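Local coordinates for sigma regulatory family protein-PP2C phosphatase (Chlamydia trachomatis serovar L2, PDB 6MAB) that probably acts as a membrane-bound phosphatase of the RsbU type, whose periplasmic sensor domain, the part given here, may sense TCA cycle intermediates, at residues Y72-L77 against Y147-T152; P33-I38 against Q111-T116. All coordinates share one frame; numbering follows the deposited sequence.

Interaction 1: Y72-L77 against Y147-T152; sequences YKEISL and YTLSDT
I75 and T148 face each other as a non-hydrogen-bonded antiparallel pair, with the hydrogen-bonded pairs E74-L149 and S76-Y147 flanking them. The axes of strands 74-77 and 147-151 are 4.6 Å apart and almost exactly antiparallel. The ladder is tightest at S76-Y147, where S76 N lies 2.7 Å from Y147 O and the reciprocal bond from Y147 N to S76 O is straighter, almost linear. L149 N adds a bond of 2.8 Å to E74 O.

On the I75-T148 face the two side chains lie side by side, and T148 CG2, anti to its own carbonyl carbon, packs 3.5 Å from I75 CG1. I38 and F42 of helix 35-45 cover this apolar layer. The other face is mixed. E74 has CG anti to its backbone N (chi1 178°) and continues extended, so its carboxylate reaches both neighbours of the facing strand: OE2 is 3.6 Å from Y147 CD1, with carboxylate and ring planes 41° apart, while OE1 comes within 3.7 Å of L149 CD1.

Toward the start of 72-77 the fit loosens. K73 and E74 both face L149 in a classic beta bulge, and L149 O is shared by E74 N at 3.3 Å and, weakly, by K73 N at 2.9 Å with a bent N-H...O angle of 124°. The partly exposed K73 turns its end away from the strand. L149 O lies at the edge of the Y72 ring, near its plane, while T148 CB and S150 CB approach the ring obliquely.

The buried carboxylate is well satisfied. S76 OG donates to E74 OE2 on its anti side, Y101 OH bonds the same oxygen, and R93 makes a salt bridge to OE1. With an arginine and two hydroxyls around it, E74 is probably stabilised as the anion despite its burial.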
ATOM      1  N   TYR A  72     -12.919  -9.403  -5.500  1.00 26.48           N
ATOM      2  CA  TYR A  72     -12.052  -8.298  -5.873  1.00 21.49           C
ATOM      3  C   TYR A  72     -12.895  -7.057  -6.091  1.00 25.61           C
ATOM      4  O   TYR A  72     -14.029  -7.145  -6.569  1.00 28.31           O
ATOM      5  CB  TYR A  72     -11.273  -8.617  -7.143  1.00 22.83           C
ATOM      6  CG  TYR A  72     -10.229  -9.662  -6.908  1.00 26.30           C
ATOM      7  CD1 TYR A  72      -8.972  -9.305  -6.460  1.00 29.59           C
ATOM      8  CD2 TYR A  72     -10.509 -11.006  -7.080  1.00 36.11           C
ATOM      9  CE1 TYR A  72      -8.008 -10.252  -6.221  1.00 29.39           C
ATOM     10  CE2 TYR A  72      -9.538 -11.967  -6.848  1.00 32.14           C
ATOM     11  CZ  TYR A  72      -8.295 -11.575  -6.419  1.00 30.33           C
ATOM     12  OH  TYR A  72      -7.321 -12.496  -6.148  1.00 34.34           O
ATOM     13  N   LYS A  73     -12.351  -5.893  -5.737  1.00 23.79           N
ATOM     14  CA  LYS A  73     -12.999  -4.671  -6.184  1.00 26.38           C
ATOM     15  C   LYS A  73     -12.919  -4.556  -7.697  1.00 25.76           C
ATOM     16  O   LYS A  73     -13.860  -4.072  -8.333  1.00 27.37           O
ATOM     17  CB  LYS A  73     -12.371  -3.455  -5.506  1.00 23.59           C
ATOM     18  CG  LYS A  73     -12.941  -2.124  -6.024  1.00 35.32           C
ATOM     19  CD  LYS A  73     -12.320  -0.912  -5.333  1.00 36.42           C
ATOM     20  CE  LYS A  73     -12.962   0.381  -5.820  1.00 41.77           C
ATOM     21  NZ  LYS A  73     -14.161   0.693  -5.017  1.00 44.21           N
ATOM     22  N   GLU A  74     -11.823  -5.028  -8.285  1.00 21.80           N
ATOM     23  CA  GLU A  74     -11.641  -4.989  -9.728  1.00 24.81           C
ATOM     24  C   GLU A  74     -10.595  -6.009 -10.121  1.00 21.66           C
ATOM     25  O   GLU A  74      -9.529  -6.076  -9.503  1.00 22.85           O
ATOM     26  CB  GLU A  74     -11.185  -3.593 -10.194  1.00 24.78           C
ATOM     27  CG  GLU A  74     -10.929  -3.471 -11.702  1.00 30.47           C
ATOM     28  CD  GLU A  74     -10.560  -2.048 -12.123  1.00 31.67           C
ATOM     29  OE1 GLU A  74     -11.006  -1.117 -11.431  1.00 30.58           O
ATOM     30  OE2 GLU A  74      -9.830  -1.861 -13.129  1.00 23.65           O
ATOM     31  N   ILE A  75     -10.881  -6.775 -11.162  1.00 20.12           N
ATOM     32  CA  ILE A  75      -9.832  -7.447 -11.906  1.00 18.93           C
ATOM     33  C   ILE A  75      -9.996  -7.087 -13.379  1.00 19.60           C
ATOM     34  O   ILE A  75     -11.092  -7.216 -13.935  1.00 25.66           O
ATOM     35  CB  ILE A  75      -9.859  -8.971 -11.678  1.00 20.39           C
ATOM     36  CG1 ILE A  75      -8.806  -9.625 -12.545  1.00 22.80           C
ATOM     37  CG2 ILE A  75     -11.219  -9.539 -11.993  1.00 32.59           C
ATOM     38  CD1 ILE A  75      -8.488 -11.026 -12.096  1.00 31.99           C
ATOM     39  N   SER A  76      -8.915  -6.584 -13.994  1.00 22.56           N
ATOM     40  CA  SER A  76      -8.955  -6.054 -15.354  1.00 23.24           C
ATOM     41  C   SER A  76      -7.784  -6.558 -16.189  1.00 17.98           C
ATOM     42  O   SER A  76      -6.656  -6.633 -15.711  1.00 21.20           O
ATOM     43  CB  SER A  76      -8.918  -4.517 -15.353  1.00 22.62           C
ATOM     44  OG  SER A  76     -10.091  -3.987 -14.770  1.00 23.13           O
ATOM     45  N   LEU A  77      -8.079  -6.870 -17.447  1.00 22.57           N
ATOM     46  CA  LEU A  77      -7.072  -7.074 -18.471  1.00 23.47           C
ATOM     47  C   LEU A  77      -6.881  -5.763 -19.203  1.00 22.90           C
ATOM     48  O   LEU A  77      -7.830  -5.242 -19.814  1.00 25.00           O
ATOM     49  CB  LEU A  77      -7.495  -8.145 -19.461  1.00 24.35           C
ATOM     50  CG  LEU A  77      -7.461  -9.615 -19.120  1.00 38.21           C
ATOM     51  CD1 LEU A  77      -7.947 -10.366 -20.365  1.00 34.93           C
ATOM     52  CD2 LEU A  77      -6.045 -10.021 -18.726  1.00 37.26           C
ATOM     53  N   TYR A 147      -4.487  -6.328 -13.898  1.00 16.62           N
ATOM     54  CA  TYR A 147      -4.624  -5.290 -12.895  1.00 16.63           C
ATOM     55  C   TYR A 147      -5.707  -5.707 -11.902  1.00 20.09           C
ATOM     56  O   TYR A 147      -6.843  -5.961 -12.305  1.00 18.60           O
ATOM     57  CB  TYR A 147      -4.992  -4.001 -13.624  1.00 16.22           C
ATOM     58  CG  TYR A 147      -5.232  -2.763 -12.786  1.00 16.78           C
ATOM     59  CD1 TYR A 147      -6.460  -2.526 -12.209  1.00 18.11           C
ATOM     60  CD2 TYR A 147      -4.236  -1.806 -12.632  1.00 18.62           C
ATOM     61  CE1 TYR A 147      -6.693  -1.359 -11.455  1.00 17.60           C
ATOM     62  CE2 TYR A 147      -4.459  -0.645 -11.884  1.00 18.76           C
ATOM     63  CZ  TYR A 147      -5.688  -0.432 -11.312  1.00 18.44           C
ATOM     64  OH  TYR A 147      -5.933   0.719 -10.584  1.00 22.91           O
ATOM     65  N   THR A 148      -5.359  -5.799 -10.615  1.00 16.36           N
ATOM     66  CA  THR A 148      -6.343  -6.143  -9.594  1.00 16.11           C
ATOM     67  C   THR A 148      -6.302  -5.151  -8.433  1.00 17.62           C
ATOM     68  O   THR A 148      -5.243  -4.614  -8.061  1.00 17.15           O
ATOM     69  CB  THR A 148      -6.192  -7.569  -9.055  1.00 20.03           C
ATOM     70  OG1 THR A 148      -4.892  -7.746  -8.527  1.00 21.12           O
ATOM     71  CG2 THR A 148      -6.427  -8.597 -10.152  1.00 21.67           C
ATOM     72  N   LEU A 149      -7.499  -4.901  -7.896  1.00 17.76           N
ATOM     73  CA  LEU A 149      -7.732  -4.089  -6.708  1.00 15.95           C
ATOM     74  C   LEU A 149      -8.473  -4.930  -5.677  1.00 19.51           C
ATOM     75  O   LEU A 149      -9.533  -5.489  -5.981  1.00 18.90           O
ATOM     76  CB  LEU A 149      -8.570  -2.853  -7.042  1.00 17.55           C
ATOM     77  CG  LEU A 149      -8.063  -1.892  -8.110  1.00 17.96           C
ATOM     78  CD1 LEU A 149      -9.090  -0.782  -8.342  1.00 20.70           C
ATOM     79  CD2 LEU A 149      -6.703  -1.290  -7.753  1.00 17.80           C
ATOM     80  N   SER A 150      -7.914  -5.016  -4.473  1.00 15.94           N
ATOM     81  CA  SER A 150      -8.464  -5.791  -3.369  1.00 20.37           C
ATOM     82  C   SER A 150      -8.562  -4.917  -2.114  1.00 21.33           C
ATOM     83  O   SER A 150      -7.588  -4.251  -1.730  1.00 20.35           O
ATOM     84  CB  SER A 150      -7.556  -7.041  -3.127  1.00 24.64           C
ATOM     85  OG  SER A 150      -7.790  -7.645  -1.878  1.00 45.64           O
ATOM     86  N   ASP A 151      -9.738  -4.902  -1.475  1.00 20.28           N
ATOM     87  CA  ASP A 151      -9.876  -4.161  -0.223  1.00 18.46           C
ATOM     88  C   ASP A 151      -9.005  -4.819   0.841  1.00 19.90           C
ATOM     89  O   ASP A 151      -9.115  -6.028   1.079  1.00 22.86           O
ATOM     90  CB  ASP A 151     -11.331  -4.136   0.214  1.00 24.82           C
ATOM     91  CG  ASP A 151     -11.615  -3.081   1.263  1.00 26.40           C
ATOM     92  OD1 ASP A 151     -10.728  -2.782   2.079  1.00 21.20           O
ATOM     93  OD2 ASP A 151     -12.753  -2.550   1.272  1.00 24.53           O
ATOM     94  N   THR A 152      -8.123  -4.042   1.465  1.00 20.29           N
ATOM     95  CA  THR A 152      -7.227  -4.577   2.479  1.00 18.83           C
ATOM     96  C   THR A 152      -7.791  -4.540   3.894  1.00 18.49           C
ATOM     97  O   THR A 152      -7.056  -4.855   4.833  1.00 19.99           O
ATOM     98  CB  THR A 152      -5.897  -3.840   2.464  1.00 20.64           C
ATOM     99  OG1 THR A 152      -6.090  -2.481   2.881  1.00 24.19           O
ATOM    100  CG2 THR A 152      -5.283  -3.891   1.075  1.00 26.29           C
TER

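Interaction 2: P33-I38 against Q111-T116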
ATOM      1  N   PRO A  33       1.492  -9.625  -1.902  1.00 17.33           N
ATOM      2  CA  PRO A  33       2.045  -9.800  -3.256  1.00 18.63           C
ATOM      3  C   PRO A  33       1.804 -11.197  -3.823  1.00 18.32           C
ATOM      4  O   PRO A  33       2.744 -11.962  -4.104  1.00 20.70           O
ATOM      5  CB  PRO A  33       3.526  -9.483  -3.034  1.00 23.87           C
ATOM      6  CG  PRO A  33       3.811 -10.051  -1.668  1.00 25.13           C
ATOM      7  CD  PRO A  33       2.543  -9.769  -0.874  1.00 19.68           C
ATOM      8  N   LEU A  34       0.527 -11.521  -4.018  1.00 19.92           N
ATOM      9  CA  LEU A  34       0.075 -12.816  -4.529  1.00 20.92           C
ATOM     10  C   LEU A  34      -0.172 -12.798  -6.043  1.00 15.71           C
ATOM     11  O   LEU A  34      -0.989 -13.590  -6.556  1.00 16.94           O
ATOM     12  CB  LEU A  34      -1.179 -13.242  -3.786  1.00 22.01           C
ATOM     13  CG  LEU A  34      -1.004 -13.358  -2.262  1.00 29.46           C
ATOM     14  CD1 LEU A  34      -2.311 -13.804  -1.610  1.00 30.65           C
ATOM     15  CD2 LEU A  34       0.145 -14.299  -1.896  1.00 33.66           C
ATOM     16  N   ASN A  35       0.594 -11.963  -6.754  1.00 17.57           N
ATOM     17  CA  ASN A  35       0.472 -11.806  -8.196  1.00 16.06           C
ATOM     18  C   ASN A  35       0.527 -13.135  -8.933  1.00 15.81           C
ATOM     19  O   ASN A  35      -0.282 -13.383  -9.834  1.00 17.42           O
ATOM     20  CB  ASN A  35       1.564 -10.885  -8.695  1.00 14.03           C
ATOM     21  CG  ASN A  35       1.518  -9.514  -8.026  1.00 17.75           C
ATOM     22  OD1 ASN A  35       1.737  -9.395  -6.814  1.00 17.07           O
ATOM     23  ND2 ASN A  35       1.235  -8.476  -8.818  1.00 16.21           N
ATOM     24  N   ILE A  36       1.500 -13.989  -8.597  1.00 16.57           N
ATOM     25  CA  ILE A  36       1.658 -15.232  -9.335  1.00 15.50           C
ATOM     26  C   ILE A  36       0.395 -16.067  -9.239  1.00 18.00           C
ATOM     27  O   ILE A  36      -0.072 -16.634 -10.238  1.00 18.49           O
ATOM     28  CB  ILE A  36       2.881 -16.003  -8.823  1.00 19.10           C
ATOM     29  CG1 ILE A  36       4.147 -15.291  -9.282  1.00 24.31           C
ATOM     30  CG2 ILE A  36       2.851 -17.443  -9.348  1.00 27.88           C
ATOM     31  CD1 ILE A  36       5.444 -16.043  -8.838  1.00 27.46           C
ATOM     32  N   ASP A  37      -0.148 -16.200  -8.025  1.00 20.45           N
ATOM     33  CA  ASP A  37      -1.312 -17.056  -7.822  1.00 19.09           C
ATOM     34  C   ASP A  37      -2.539 -16.488  -8.526  1.00 17.89           C
ATOM     35  O   ASP A  37      -3.349 -17.245  -9.073  1.00 18.38           O
ATOM     36  CB  ASP A  37      -1.592 -17.248  -6.327  1.00 19.37           C
ATOM     37  CG  ASP A  37      -0.592 -18.172  -5.648  1.00 34.48           C
ATOM     38  OD1 ASP A  37       0.098 -18.918  -6.363  1.00 36.53           O
ATOM     39  OD2 ASP A  37      -0.516 -18.151  -4.399  1.00 43.94           O
ATOM     40  N   ILE A  38      -2.697 -15.155  -8.515  1.00 17.86           N
ATOM     41  CA  ILE A  38      -3.814 -14.523  -9.199  1.00 15.09           C
ATOM     42  C   ILE A  38      -3.712 -14.706 -10.709  1.00 19.50           C
ATOM     43  O   ILE A  38      -4.710 -15.032 -11.365  1.00 19.64           O
ATOM     44  CB  ILE A  38      -3.886 -13.036  -8.804  1.00 16.65           C
ATOM     45  CG1 ILE A  38      -4.260 -12.922  -7.329  1.00 19.97           C
ATOM     46  CG2 ILE A  38      -4.919 -12.312  -9.654  1.00 21.84           C
ATOM     47  CD1 ILE A  38      -4.057 -11.539  -6.778  1.00 21.49           C
ATOM     48  N   GLN A 111      10.004  -5.499 -15.280  1.00 28.90           N
ATOM     49  CA  GLN A 111       9.665  -6.168 -14.045  1.00 29.62           C
ATOM     50  C   GLN A 111       8.550  -7.173 -14.282  1.00 25.20           C
ATOM     51  O   GLN A 111       7.687  -6.971 -15.140  1.00 26.89           O
ATOM     52  CB  GLN A 111       9.222  -5.183 -12.961  1.00 32.03           C
ATOM     53  CG  GLN A 111      10.376  -4.399 -12.372  1.00 38.10           C
ATOM     54  CD  GLN A 111      11.277  -5.265 -11.497  1.00 48.06           C
ATOM     55  OE1 GLN A 111      12.381  -5.641 -11.896  1.00 49.64           O
ATOM     56  NE2 GLN A 111      10.803  -5.582 -10.294  1.00 46.38           N
ATOM     57  N   PRO A 112       8.530  -8.268 -13.533  1.00 21.61           N
ATOM     58  CA  PRO A 112       7.442  -9.230 -13.737  1.00 21.43           C
ATOM     59  C   PRO A 112       6.123  -8.729 -13.204  1.00 18.83           C
ATOM     60  O   PRO A 112       5.076  -8.974 -13.822  1.00 19.71           O
ATOM     61  CB  PRO A 112       7.918 -10.473 -12.981  1.00 28.65           C
ATOM     62  CG  PRO A 112       8.886  -9.937 -11.965  1.00 28.38           C
ATOM     63  CD  PRO A 112       9.559  -8.768 -12.610  1.00 24.61           C
ATOM     64  N   PHE A 113       6.137  -8.059 -12.057  1.00 17.51           N
ATOM     65  CA  PHE A 113       4.909  -7.616 -11.415  1.00 15.89           C
ATOM     66  C   PHE A 113       5.264  -6.592 -10.345  1.00 18.16           C
ATOM     67  O   PHE A 113       6.429  -6.418  -9.975  1.00 19.76           O
ATOM     68  CB  PHE A 113       4.132  -8.783 -10.763  1.00 17.57           C
ATOM     69  CG  PHE A 113       4.861  -9.418  -9.626  1.00 18.17           C
ATOM     70  CD1 PHE A 113       4.703  -8.941  -8.343  1.00 16.99           C
ATOM     71  CD2 PHE A 113       5.684 -10.513  -9.836  1.00 23.98           C
ATOM     72  CE1 PHE A 113       5.386  -9.530  -7.272  1.00 22.67           C
ATOM     73  CE2 PHE A 113       6.363 -11.110  -8.771  1.00 30.65           C
ATOM     74  CZ  PHE A 113       6.221 -10.620  -7.507  1.00 24.39           C
ATOM     75  N   LEU A 114       4.226  -5.940  -9.831  1.00 17.68           N
ATOM     76  CA  LEU A 114       4.372  -5.146  -8.623  1.00 20.54           C
ATOM     77  C   LEU A 114       3.132  -5.312  -7.762  1.00 17.08           C
ATOM     78  O   LEU A 114       2.044  -5.657  -8.241  1.00 17.45           O
ATOM     79  CB  LEU A 114       4.616  -3.664  -8.917  1.00 19.75           C
ATOM     80  CG  LEU A 114       3.532  -2.882  -9.648  1.00 23.37           C
ATOM     81  CD1 LEU A 114       2.378  -2.427  -8.754  1.00 27.17           C
ATOM     82  CD2 LEU A 114       4.205  -1.657 -10.319  1.00 26.23           C
ATOM     83  N   ALA A 115       3.309  -5.035  -6.478  1.00 16.75           N
ATOM     84  CA  ALA A 115       2.209  -5.020  -5.522  1.00 18.74           C
ATOM     85  C   ALA A 115       2.413  -3.840  -4.590  1.00 18.68           C
ATOM     86  O   ALA A 115       3.506  -3.658  -4.054  1.00 20.77           O
ATOM     87  CB  ALA A 115       2.144  -6.323  -4.727  1.00 19.97           C
ATOM     88  N   THR A 116       1.382  -3.031  -4.401  1.00 17.62           N
ATOM     89  CA  THR A 116       1.527  -1.872  -3.533  1.00 20.38           C
ATOM     90  C   THR A 116       0.176  -1.560  -2.911  1.00 19.88           C
ATOM     91  O   THR A 116      -0.808  -2.253  -3.151  1.00 19.93           O
ATOM     92  CB  THR A 116       2.123  -0.703  -4.301  1.00 23.13           C
ATOM     93  OG1 THR A 116       2.484   0.339  -3.390  1.00 28.31           O
ATOM     94  CG2 THR A 116       1.185  -0.194  -5.383  1.00 24.83           C
TER
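The start of helix 35-45 meets the edge strand 113-119 of the five-stranded antiparallel sheet here, with N35 against F113, L114 and A115. N35 lies in the first turn of the helix, just after the N-cap position L34. Its CB sits over the face of the F113 ring, 4.1 Å from the centroid, as a CH-pi contact. With CG anti to the carbonyl carbon (chi1 -58°), that atom approaches F113 CD1 to 3.3 Å. Amide and ring planes are 31° apart, so the two flat groups are close but not parallel.

From there ND2 donates to L114 O at 3.0 Å, reaching this oxygen from above the carbonyl plane. It also bonds T132 OG1, which gives the amide nitrogen a second partner. OD1 is buried with no hydrogen-bonding partner and rests 3.7 Å from A115 CB. That methyl also packs 3.8 Å from P33 CB, so the residue leading into the helix touches the strand too.

Around this contact, L130 on the adjacent strand 126-135 touches N35, I38 and A115, while F113 leans on T132. The helix start thus spans the last two strands at this sheet edge.

In the fold
From the N terminus, the long helix 2-31 leads into P33-I38, which waits 73 residues for Q111-T116 to close interaction 2. Between these segments the chain passes through Y72-L77, whose partner Y147-T152 arrives only after interaction 2 is complete. The two loops therefore cross. Interaction 1 joins neighbouring strands within the sheet, whereas interaction 2 sets the helix start on its edge strand. They meet directly: I38 CG1 lies 3.3 Å from Y72 OH, and I38 CG2 packs on T148 CG2. Helix 35-45 thus bridges both contacts, and the 2-1-5-4-3 strand order after a long helix is consistent with a Cache-type sensor module.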